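Local coordinates for protein cyanophycinase-like exopeptidase (actinobacterium SCGC AAA027-L06, PDB 6NQC) that probably hydrolyses peptide bonds as a serine peptidase of family S51, related to the exopeptidases that cleave cyanophycin and to dipeptidases of the same family, at residues A[48-53]-A[113-118]; A[43-48]-A[149-154]; A[156-159]-A[163-166]; A[172-177]-A[206-211]. All coordinates share one frame; numbering follows the deposited sequence.

Interaction 1 (A[48-53]-A[113-118]); sequences DGIANG and DAALIY
G49 lies directly on the backbone of A115: its CA is 3.6 Å from A115 O, and the CA atoms of G49 and A115 are 4.1 Å apart, a close approach of the two backbones. A CB on G49 would clash with that carbonyl oxygen; its absence lets the helix come this close. I50 follows with its amide N 3.8 Å from the methyl CB of A115. Its CG1 stands beside the backbone N, anti to the carbonyl carbon (chi1 -77°), and this turns the CG1 branch to the methyl of A115, with I50 CG1 and A115 CB 4.1 Å apart; beyond A115, I50 also packs on P56 and Y89. At G53 the helix 39-51 has ended in a Schellman motif, G53 N bonding to I50 O and K54 N to G49 O, with G53 as the C-prime residue at positive phi (92°). The carboxylate of D113 comes near this turn, but its OD1 accepts a hydrogen bond from K55 N, just past the helix end. No hydrogen bond joins the two segments. The contact rests on close backbone packing and one small apolar pair: G49 and the small A115 let the last turn of the helix settle on the chain entering strand 116-119, while the backbone of A115 makes its hydrogen bonds with K55 and S149.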
loop_
_atom_site.group_PDB
_atom_site.type_symbol
_atom_site.label_atom_id
_atom_site.label_comp_id
_atom_site.label_asym_id
_atom_site.label_seq_id
_atom_site.Cartn_x
_atom_site.Cartn_y
_atom_site.Cartn_z
ATOM N N ASP A 48 9.738 1.843 12.398
ATOM C CA ASP A 48 10.300 0.583 11.957
ATOM C C ASP A 48 11.461 0.800 10.986
ATOM O O ASP A 48 12.504 0.133 11.075
ATOM C CB ASP A 48 9.208 -0.261 11.297
ATOM C CG ASP A 48 8.177 -0.838 12.310
ATOM O OD1 ASP A 48 8.420 -0.823 13.533
ATOM O OD2 ASP A 48 7.117 -1.344 11.862
ATOM N N GLY A 49 11.288 1.698 10.018
ATOM C CA GLY A 49 12.338 1.916 9.035
ATOM C C GLY A 49 13.526 2.656 9.638
ATOM O O GLY A 49 14.682 2.398 9.278
ATOM N N ILE A 50 13.249 3.596 10.541
ATOM C CA ILE A 50 14.314 4.273 11.280
ATOM C C ILE A 50 15.178 3.259 12.024
ATOM O O ILE A 50 16.409 3.314 11.975
ATOM C CB ILE A 50 13.707 5.320 12.235
ATOM C CG1 ILE A 50 13.292 6.580 11.457
ATOM C CG2 ILE A 50 14.719 5.706 13.348
ATOM C CD1 ILE A 50 12.409 7.559 12.242
ATOM N N ALA A 51 14.539 2.303 12.709
ATOM C CA ALA A 51 15.273 1.297 13.467
ATOM C C ALA A 51 16.166 0.481 12.555
ATOM O O ALA A 51 17.241 0.043 12.970
ATOM C CB ALA A 51 14.293 0.395 14.204
ATOM N N ASN A 52 15.764 0.291 11.298
ATOM C CA ASN A 52 16.581 -0.401 10.318
ATOM C C ASN A 52 17.613 0.497 9.653
ATOM O O ASN A 52 18.286 0.042 8.726
ATOM C CB ASN A 52 15.674 -1.040 9.250
ATOM C CG ASN A 52 15.004 -2.304 9.734
ATOM O OD1 ASN A 52 15.554 -3.030 10.557
ATOM N ND2 ASN A 52 13.813 -2.590 9.220
ATOM N N GLY A 53 17.759 1.744 10.100
ATOM C CA GLY A 53 18.802 2.622 9.603
ATOM C C GLY A 53 18.451 3.522 8.437
ATOM O O GLY A 53 19.367 4.082 7.815
ATOM N N ASP A 113 16.511 5.446 0.113
ATOM C CA ASP A 113 16.758 5.539 1.571
ATOM C C ASP A 113 15.600 6.277 2.251
ATOM O O ASP A 113 15.670 7.475 2.536
ATOM C CB ASP A 113 18.106 6.224 1.825
ATOM C CG ASP A 113 18.503 6.230 3.283
ATOM O OD1 ASP A 113 17.687 5.811 4.137
ATOM O OD2 ASP A 113 19.636 6.671 3.552
ATOM N N ALA A 114 14.524 5.545 2.540
ATOM C CA ALA A 114 13.319 6.146 3.102
ATOM C C ALA A 114 12.774 5.243 4.196
ATOM O O ALA A 114 12.592 4.047 3.971
ATOM C CB ALA A 114 12.282 6.408 1.997
ATOM N N ALA A 115 12.504 5.817 5.376
ATOM C CA ALA A 115 11.937 5.009 6.451
ATOM C C ALA A 115 10.548 4.467 6.091
ATOM O O ALA A 115 10.188 3.336 6.470
ATOM C CB ALA A 115 11.832 5.797 7.744
ATOM N N LEU A 116 9.757 5.263 5.392
ATOM C CA LEU A 116 8.458 4.799 4.906
ATOM C C LEU A 116 8.199 5.313 3.499
ATOM O O LEU A 116 8.402 6.496 3.193
ATOM C CB LEU A 116 7.330 5.262 5.859
ATOM C CG LEU A 116 5.871 5.126 5.434
ATOM C CD1 LEU A 116 5.464 3.675 5.175
ATOM C CD2 LEU A 116 4.940 5.714 6.454
ATOM N N ILE A 117 7.720 4.410 2.644
ATOM C CA ILE A 117 7.213 4.762 1.324
ATOM C C ILE A 117 5.748 4.365 1.312
ATOM O O ILE A 117 5.419 3.234 1.697
ATOM C CB ILE A 117 8.019 4.071 0.215
ATOM C CG1 ILE A 117 9.473 4.532 0.284
ATOM C CG2 ILE A 117 7.433 4.353 -1.127
ATOM C CD1 ILE A 117 10.380 3.692 -0.617
ATOM N N TYR A 118 4.861 5.310 0.964
ATOM C CA TYR A 118 3.409 5.148 1.056
ATOM C C TYR A 118 2.765 5.385 -0.305
ATOM O O TYR A 118 2.969 6.440 -0.901
ATOM C CB TYR A 118 2.837 6.136 2.091
ATOM C CG TYR A 118 1.539 5.703 2.698
ATOM C CD1 TYR A 118 0.345 5.803 1.967
ATOM C CD2 TYR A 118 1.482 5.158 3.981
ATOM C CE1 TYR A 118 -0.847 5.402 2.511
ATOM C CE2 TYR A 118 0.281 4.735 4.513
ATOM C CZ TYR A 118 -0.887 4.871 3.758
ATOM O OH TYR A 118 -2.113 4.474 4.244
#

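Interaction 2 (A[43-48]-A[149-154]); sequences KSLIED and SLAGCS
S149 has its OG beside the backbone N and anti to the carbonyl carbon (chi1 -70°), which turns the hydroxyl to the helix and the carbonyl of L45; L45 itself, with CG likewise beside its N and an extended chi2, reaches over the strand with its CD1 branch. The hydroxyl donates a short hydrogen bond, S149 OG to L45 O at 2.6 Å. It meets the oxygen at a C=O...OG angle of 128°, tilted from the carbonyl plane, and thus adds a side-chain donor to a carbonyl in the middle of helix 39-51. The CB atoms of L45 and S149 are 4.0 Å apart beside this bond, and D48, one turn on, lays its CB 3.6 Å from S149 OG. The carboxylate of D48 is engaged elsewhere, with S25 and R226. Further along the strand L45 CD1 rests on A151 CB at 3.8 Å. Without the S149 hydroxyl, as with an alanine here, L45 O would probably lose this donor and a small gap would open beside the CB of D48. Helix and strand run nearly antiparallel, their axes at 151° and 8.1 Å apart, as for a helix packed on the parallel part of an alpha/beta sheet. Strand 149-153 leads into S154, at a strained strand-to-helix turn that fits a GxSxG nucleophile elbow; S154 probably serves as the nucleophile, consistent with its weak hydrogen bond to H189. Strand 149-153 thus meets the helix through one buried hydroxyl bonded to a helix carbonyl and one leucine-alanine contact.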
loop_
_atom_site.group_PDB
_atom_site.type_symbol
_atom_site.label_atom_id
_atom_site.label_comp_id
_atom_site.label_asym_id
_atom_site.label_seq_id
_atom_site.Cartn_x
_atom_site.Cartn_y
_atom_site.Cartn_z
ATOM N N LYS A 43 3.081 6.397 12.042
ATOM C CA LYS A 43 4.285 6.675 12.829
ATOM C C LYS A 43 5.074 5.411 13.117
ATOM O O LYS A 43 6.311 5.403 13.007
ATOM C CB LYS A 43 3.931 7.374 14.131
ATOM C CG LYS A 43 5.158 7.907 14.850
ATOM C CD LYS A 43 4.798 8.646 16.156
ATOM C CE LYS A 43 6.014 8.634 17.107
ATOM N NZ LYS A 43 6.100 9.832 17.980
ATOM N N SER A 44 4.395 4.344 13.553
ATOM C CA SER A 44 5.093 3.095 13.848
ATOM C C SER A 44 5.839 2.556 12.628
ATOM O O SER A 44 6.909 1.955 12.764
ATOM C CB SER A 44 4.095 2.049 14.370
ATOM O OG SER A 44 3.180 1.598 13.362
ATOM N N LEU A 45 5.264 2.714 11.427
ATOM C CA LEU A 45 5.946 2.287 10.212
ATOM C C LEU A 45 7.204 3.109 9.975
ATOM O O LEU A 45 8.220 2.579 9.493
ATOM C CB LEU A 45 5.014 2.431 9.009
ATOM C CG LEU A 45 3.810 1.503 8.926
ATOM C CD1 LEU A 45 2.912 1.856 7.714
ATOM C CD2 LEU A 45 4.291 0.072 8.819
ATOM N N ILE A 46 7.148 4.416 10.277
ATOM C CA ILE A 46 8.332 5.249 10.123
ATOM C C ILE A 46 9.392 4.830 11.126
ATOM O O ILE A 46 10.583 4.706 10.789
ATOM C CB ILE A 46 7.986 6.733 10.294
ATOM C CG1 ILE A 46 7.072 7.161 9.172
ATOM C CG2 ILE A 46 9.265 7.576 10.346
ATOM C CD1 ILE A 46 6.303 8.426 9.480
ATOM N N GLU A 47 8.958 4.562 12.361
ATOM C CA GLU A 47 9.863 4.077 13.403
ATOM C C GLU A 47 10.507 2.749 13.021
ATOM O O GLU A 47 11.697 2.550 13.256
ATOM C CB GLU A 47 9.085 3.940 14.708
ATOM C CG GLU A 47 8.695 5.261 15.305
ATOM C CD GLU A 47 7.832 5.106 16.559
ATOM O OE1 GLU A 47 7.060 4.127 16.663
ATOM O OE2 GLU A 47 7.945 5.974 17.443
ATOM N N ASP A 48 9.738 1.843 12.398
ATOM C CA ASP A 48 10.300 0.583 11.957
ATOM C C ASP A 48 11.461 0.800 10.986
ATOM O O ASP A 48 12.504 0.133 11.075
ATOM C CB ASP A 48 9.208 -0.261 11.297
ATOM C CG ASP A 48 8.177 -0.838 12.310
ATOM O OD1 ASP A 48 8.420 -0.823 13.533
ATOM O OD2 ASP A 48 7.117 -1.344 11.862
ATOM N N SER A 149 10.034 0.703 5.514
ATOM C CA SER A 149 8.628 0.334 5.535
ATOM C C SER A 149 7.958 0.719 4.209
ATOM O O SER A 149 8.282 1.725 3.576
ATOM C CB SER A 149 7.904 1.032 6.687
ATOM O OG SER A 149 8.338 0.486 7.912
ATOM N N LEU A 150 6.977 -0.091 3.810
ATOM C CA LEU A 150 6.209 0.139 2.598
ATOM C C LEU A 150 4.742 -0.147 2.897
ATOM O O LEU A 150 4.416 -1.168 3.524
ATOM C CB LEU A 150 6.700 -0.754 1.455
ATOM C CG LEU A 150 5.973 -0.697 0.109
ATOM C CD1 LEU A 150 6.237 0.662 -0.511
ATOM C CD2 LEU A 150 6.513 -1.751 -0.827
ATOM N N ALA A 151 3.868 0.775 2.481
ATOM C CA ALA A 151 2.444 0.660 2.731
ATOM C C ALA A 151 1.684 1.157 1.516
ATOM O O ALA A 151 2.179 1.981 0.743
ATOM C CB ALA A 151 2.037 1.443 4.007
ATOM N N GLY A 152 0.486 0.628 1.350
ATOM C CA GLY A 152 -0.427 1.091 0.335
ATOM C C GLY A 152 -1.841 1.091 0.857
ATOM O O GLY A 152 -2.265 0.190 1.599
ATOM N N CYS A 153 -2.564 2.146 0.507
ATOM C CA CYS A 153 -3.929 2.355 0.962
ATOM C C CYS A 153 -4.879 2.275 -0.227
ATOM O O CYS A 153 -4.641 2.912 -1.261
ATOM C CB CYS A 153 -4.043 3.699 1.664
ATOM S SG CYS A 153 -5.692 4.099 2.158
ATOM N N SER A 154 -5.928 1.454 -0.084
ATOM C CA SER A 154 -6.961 1.255 -1.100
ATOM C C SER A 154 -6.310 0.779 -2.398
ATOM O O SER A 154 -5.753 -0.330 -2.433
ATOM C CB SER A 154 -7.764 2.553 -1.270
ATOM O OG SER A 154 -8.909 2.278 -2.036
#

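Interaction 3 (A[156-159]-A[163-166])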
loop_
_atom_site.group_PDB
_atom_site.type_symbol
_atom_site.label_atom_id
_atom_site.label_comp_id
_atom_site.label_asym_id
_atom_site.label_seq_id
_atom_site.Cartn_x
_atom_site.Cartn_y
_atom_site.Cartn_z
ATOM N N GLY A 156 -3.548 1.551 -3.461
ATOM C CA GLY A 156 -2.152 1.285 -3.171
ATOM C C GLY A 156 -1.908 -0.074 -2.564
ATOM O O GLY A 156 -0.829 -0.651 -2.722
ATOM N N ALA A 157 -2.889 -0.595 -1.851
ATOM C CA ALA A 157 -2.816 -1.958 -1.371
ATOM C C ALA A 157 -3.110 -2.966 -2.483
ATOM O O ALA A 157 -2.492 -4.037 -2.545
ATOM C CB ALA A 157 -3.781 -2.134 -0.207
ATOM N N MET A 158 -4.043 -2.648 -3.387
ATOM C CA MET A 158 -4.415 -3.606 -4.442
ATOM C C MET A 158 -3.243 -3.904 -5.366
ATOM O O MET A 158 -3.082 -5.038 -5.851
ATOM C CB MET A 158 -5.606 -3.065 -5.244
ATOM C CG MET A 158 -6.880 -2.914 -4.396
ATOM S SD MET A 158 -8.248 -2.102 -5.242
ATOM C CE MET A 158 -8.568 -3.302 -6.563
ATOM N N VAL A 159 -2.396 -2.903 -5.623
ATOM C CA VAL A 159 -1.373 -3.118 -6.642
ATOM C C VAL A 159 -0.178 -3.904 -6.112
ATOM O O VAL A 159 0.718 -4.249 -6.885
ATOM C CB VAL A 159 -0.839 -1.804 -7.233
ATOM C CG1 VAL A 159 -1.952 -1.007 -7.919
ATOM C CG2 VAL A 159 -0.209 -0.961 -6.128
ATOM N N HIS A 163 -1.871 -9.422 -9.352
ATOM C CA HIS A 163 -2.906 -9.031 -10.296
ATOM C C HIS A 163 -3.926 -8.109 -9.654
ATOM O O HIS A 163 -4.216 -8.212 -8.455
ATOM C CB HIS A 163 -3.612 -10.256 -10.866
ATOM C CG HIS A 163 -2.680 -11.149 -11.616
ATOM N ND1 HIS A 163 -1.867 -12.050 -10.978
ATOM C CD2 HIS A 163 -2.358 -11.206 -12.931
ATOM C CE1 HIS A 163 -1.118 -12.662 -11.877
ATOM N NE2 HIS A 163 -1.389 -12.158 -13.065
ATOM N N VAL A 164 -4.491 -7.239 -10.487
ATOM C CA VAL A 164 -5.472 -6.244 -10.057
ATOM C C VAL A 164 -6.752 -6.501 -10.839
ATOM O O VAL A 164 -6.725 -6.440 -12.074
ATOM C CB VAL A 164 -4.982 -4.807 -10.288
ATOM C CG1 VAL A 164 -6.045 -3.844 -9.877
ATOM C CG2 VAL A 164 -3.638 -4.572 -9.514
ATOM N N PRO A 165 -7.889 -6.767 -10.178
ATOM C CA PRO A 165 -9.117 -7.119 -10.924
ATOM C C PRO A 165 -9.630 -5.943 -11.728
ATOM O O PRO A 165 -9.583 -4.801 -11.276
ATOM C CB PRO A 165 -10.116 -7.462 -9.826
ATOM C CG PRO A 165 -9.589 -6.668 -8.618
ATOM C CD PRO A 165 -8.127 -6.719 -8.726
ATOM N N ASN A 166 -10.125 -6.237 -12.919
ATOM C CA ASN A 166 -10.723 -5.229 -13.795
ATOM C C ASN A 166 -12.204 -5.523 -13.990
ATOM O O ASN A 166 -12.572 -6.394 -14.801
ATOM C CB ASN A 166 -10.005 -5.160 -15.143
ATOM C CG ASN A 166 -10.361 -3.901 -15.928
ATOM O OD1 ASN A 166 -11.480 -3.395 -15.831
ATOM N ND2 ASN A 166 -9.416 -3.400 -16.712
HETATM O O HOH W 1 -5.276 -6.537 -6.547
#
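The backbone turns back between the two segments, so that V159, just past the end of helix 155-158, has its CA 6.2 Å from that of V164 in the short strand 163-164. A water spans the gap between the chains, donating to M158 O at 2.7 Å and to H163 O at 2.8 Å, and so links two carbonyls that cannot bond to each other. M158 supplies the main side-chain contact. Its chain is extended at chi2 and then bends at chi3 (64°), so that M158 CE lies 4.1 Å from P165 CD; the methionine and the proline cross at about a right angle. M158 CE is also 4.2 Å from V164 CG1. The other branch of V164 is turned to the helix end: V164 CG2 packs 3.7 Å from M158 O and 3.9 Å from V159 CA, with V159 CG1 a little farther off. Segment 156-159 begins with G156, the last glycine of the probable nucleophile elbow. Around the contact, helix 124-131 covers V159 through L127 and V164 through P124 and H125, helix 199-205 packs on P165 through I204 and L205, and strand 163-164 pairs with strand 175-176.

Interaction 4 (A[172-177]-A[206-211]); sequences HQSTEG and LDLPTD
S174 OG faces the isobutyl end of L208, 3.5 Å from CD2 and 3.7 Å from CD1, the hydroxyl oxygen lying against both methyls. The other direct contact is at the surface, where H172 ND1 comes 4.2 Å from P209 CG; the imidazole and the pyrrolidine ring meet obliquely. No hydrogen bond passes straight between the segments, but a water joins them, 2.7 Å from S174 OG and 2.9 Å from T210 OG1. In S174 the hydroxyl stands beside its own N (chi1 -60°), which directs it to L208 and the water together. L208, P209, T210 and D211 form a type I beta turn in the loop between helix 199-205 and strand 213-217, closed by D211 N to L208 O at 3.1 Å. The D211 side chain reinforces it: L208 N donates to OD2 at 3.0 Å, nearly straight (168°), approaching from above the carboxylate plane. That carboxylate is in turn held by salt bridges to R185 and K244, basic residues of strands 184-187 and 240-244. On the other side, S174 leads into strand 175-176, whose T175 pairs through its backbone with V164, and H163 of that partner strand touches both S174 and T210.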
loop_
_atom_site.group_PDB
_atom_site.type_symbol
_atom_site.label_atom_id
_atom_site.label_comp_id
_atom_site.label_asym_id
_atom_site.label_seq_id
_atom_site.Cartn_x
_atom_site.Cartn_y
_atom_site.Cartn_z
ATOM N N HIS A 172 -10.417 -12.772 -16.420
ATOM C CA HIS A 172 -9.239 -13.216 -17.147
ATOM C C HIS A 172 -8.429 -12.074 -17.742
ATOM O O HIS A 172 -7.452 -12.335 -18.451
ATOM C CB HIS A 172 -9.650 -14.184 -18.252
ATOM C CG HIS A 172 -10.352 -15.393 -17.738
ATOM N ND1 HIS A 172 -9.675 -16.486 -17.232
ATOM C CD2 HIS A 172 -11.671 -15.657 -17.592
ATOM C CE1 HIS A 172 -10.555 -17.382 -16.822
ATOM N NE2 HIS A 172 -11.772 -16.899 -17.020
ATOM N N GLN A 173 -8.829 -10.816 -17.468
ATOM C CA GLN A 173 -8.143 -9.656 -18.010
ATOM C C GLN A 173 -7.710 -8.723 -16.884
ATOM O O GLN A 173 -7.967 -7.521 -16.967
ATOM C CB GLN A 173 -9.083 -8.934 -19.014
ATOM C CG GLN A 173 -9.420 -9.824 -20.249
ATOM C CD GLN A 173 -10.734 -9.409 -20.897
ATOM O OE1 GLN A 173 -11.820 -9.724 -20.401
ATOM N NE2 GLN A 173 -10.635 -8.661 -21.982
ATOM N N SER A 174 -7.094 -9.269 -15.848
ATOM C CA SER A 174 -6.590 -8.451 -14.751
ATOM C C SER A 174 -5.369 -7.668 -15.202
ATOM O O SER A 174 -4.664 -8.057 -16.144
ATOM C CB SER A 174 -6.248 -9.347 -13.569
ATOM O OG SER A 174 -7.435 -10.026 -13.154
ATOM N N THR A 175 -5.145 -6.535 -14.550
ATOM C CA THR A 175 -3.894 -5.814 -14.694
ATOM C C THR A 175 -2.810 -6.441 -13.817
ATOM O O THR A 175 -3.058 -6.836 -12.679
ATOM C CB THR A 175 -4.111 -4.344 -14.307
ATOM O OG1 THR A 175 -5.095 -3.774 -15.175
ATOM C CG2 THR A 175 -2.789 -3.534 -14.400
ATOM N N GLU A 176 -1.605 -6.543 -14.363
ATOM C CA GLU A 176 -0.459 -6.998 -13.593
ATOM C C GLU A 176 -0.063 -5.959 -12.544
ATOM O O GLU A 176 0.119 -4.782 -12.845
ATOM C CB GLU A 176 0.701 -7.278 -14.548
ATOM C CG GLU A 176 1.966 -7.790 -13.899
ATOM C CD GLU A 176 3.014 -8.255 -14.934
ATOM O OE1 GLU A 176 2.642 -8.452 -16.116
ATOM O OE2 GLU A 176 4.203 -8.417 -14.556
ATOM N N GLY A 177 0.036 -6.398 -11.294
ATOM C CA GLY A 177 0.542 -5.585 -10.218
ATOM C C GLY A 177 2.016 -5.833 -9.961
ATOM O O GLY A 177 2.720 -6.474 -10.739
ATOM N N LEU A 206 -14.268 -10.518 -6.258
ATOM C CA LEU A 206 -14.189 -11.583 -5.260
ATOM C C LEU A 206 -13.497 -12.848 -5.739
ATOM O O LEU A 206 -13.302 -13.759 -4.932
ATOM C CB LEU A 206 -15.593 -11.931 -4.760
ATOM C CG LEU A 206 -16.197 -10.880 -3.822
ATOM C CD1 LEU A 206 -17.670 -11.131 -3.559
ATOM C CD2 LEU A 206 -15.374 -10.876 -2.527
ATOM N N ASP A 207 -13.115 -12.944 -7.014
ATOM C CA ASP A 207 -12.670 -14.262 -7.507
ATOM C C ASP A 207 -11.898 -14.079 -8.804
ATOM O O ASP A 207 -12.502 -13.997 -9.880
ATOM C CB ASP A 207 -13.873 -15.195 -7.696
ATOM C CG ASP A 207 -13.514 -16.523 -8.279
ATOM O OD1 ASP A 207 -12.310 -16.892 -8.243
ATOM O OD2 ASP A 207 -14.450 -17.188 -8.781
ATOM N N LEU A 208 -10.568 -14.047 -8.684
ATOM C CA LEU A 208 -9.668 -14.044 -9.813
ATOM C C LEU A 208 -8.983 -15.387 -9.935
ATOM O O LEU A 208 -8.670 -16.030 -8.914
ATOM C CB LEU A 208 -8.588 -12.960 -9.722
ATOM C CG LEU A 208 -9.122 -11.520 -9.693
ATOM C CD1 LEU A 208 -7.909 -10.544 -9.528
ATOM C CD2 LEU A 208 -9.868 -11.151 -10.951
ATOM N N PRO A 209 -8.688 -15.819 -11.169
ATOM C CA PRO A 209 -8.075 -17.145 -11.367
ATOM C C PRO A 209 -6.649 -17.215 -10.872
ATOM O O PRO A 209 -6.098 -18.313 -10.792
ATOM C CB PRO A 209 -8.119 -17.335 -12.887
ATOM C CG PRO A 209 -8.066 -15.917 -13.439
ATOM C CD PRO A 209 -8.832 -15.062 -12.433
ATOM N N THR A 210 -6.038 -16.068 -10.554
ATOM C CA THR A 210 -4.681 -15.996 -10.041
ATOM C C THR A 210 -4.620 -15.945 -8.516
ATOM O O THR A 210 -3.523 -15.894 -7.956
ATOM C CB THR A 210 -3.989 -14.776 -10.652
ATOM O OG1 THR A 210 -4.810 -13.608 -10.449
ATOM C CG2 THR A 210 -3.793 -14.984 -12.168
ATOM N N ASP A 211 -5.768 -16.006 -7.840
ATOM C CA ASP A 211 -5.824 -15.846 -6.396
ATOM C C ASP A 211 -5.255 -17.059 -5.659
ATOM O O ASP A 211 -5.312 -18.201 -6.125
ATOM C CB ASP A 211 -7.272 -15.664 -5.918
ATOM C CG ASP A 211 -7.793 -14.252 -6.086
ATOM O OD1 ASP A 211 -7.002 -13.287 -6.214
ATOM O OD2 ASP A 211 -9.050 -14.122 -6.109
HETATM O O HOH W 2 -6.408 -12.395 -12.508
#

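Interactions 1 and 2 form one block: both use helix 39-51 and share D48, their strands 116-119 and 149-153 are neighbours in the mixed eight-stranded sheet, and the centres of the two interactions are about 8 Å apart. Apart from the shared D48, interaction 1 lies in sequence between the segments of interaction 2. The chain then leaves strand 149-153 through the probable nucleophile elbow into helix 155-158 and interaction 3, about 18 Å from interaction 2 between centres. Interaction 4 comes last, about 8 Å from interaction 3 between centres, joined to it by the two-stranded sheet of 163-164 and 175-176. The pairs lie on opposite sides of the chain's centre; the likely catalytic serine ends the strand segment of interaction 2, just before interaction 3.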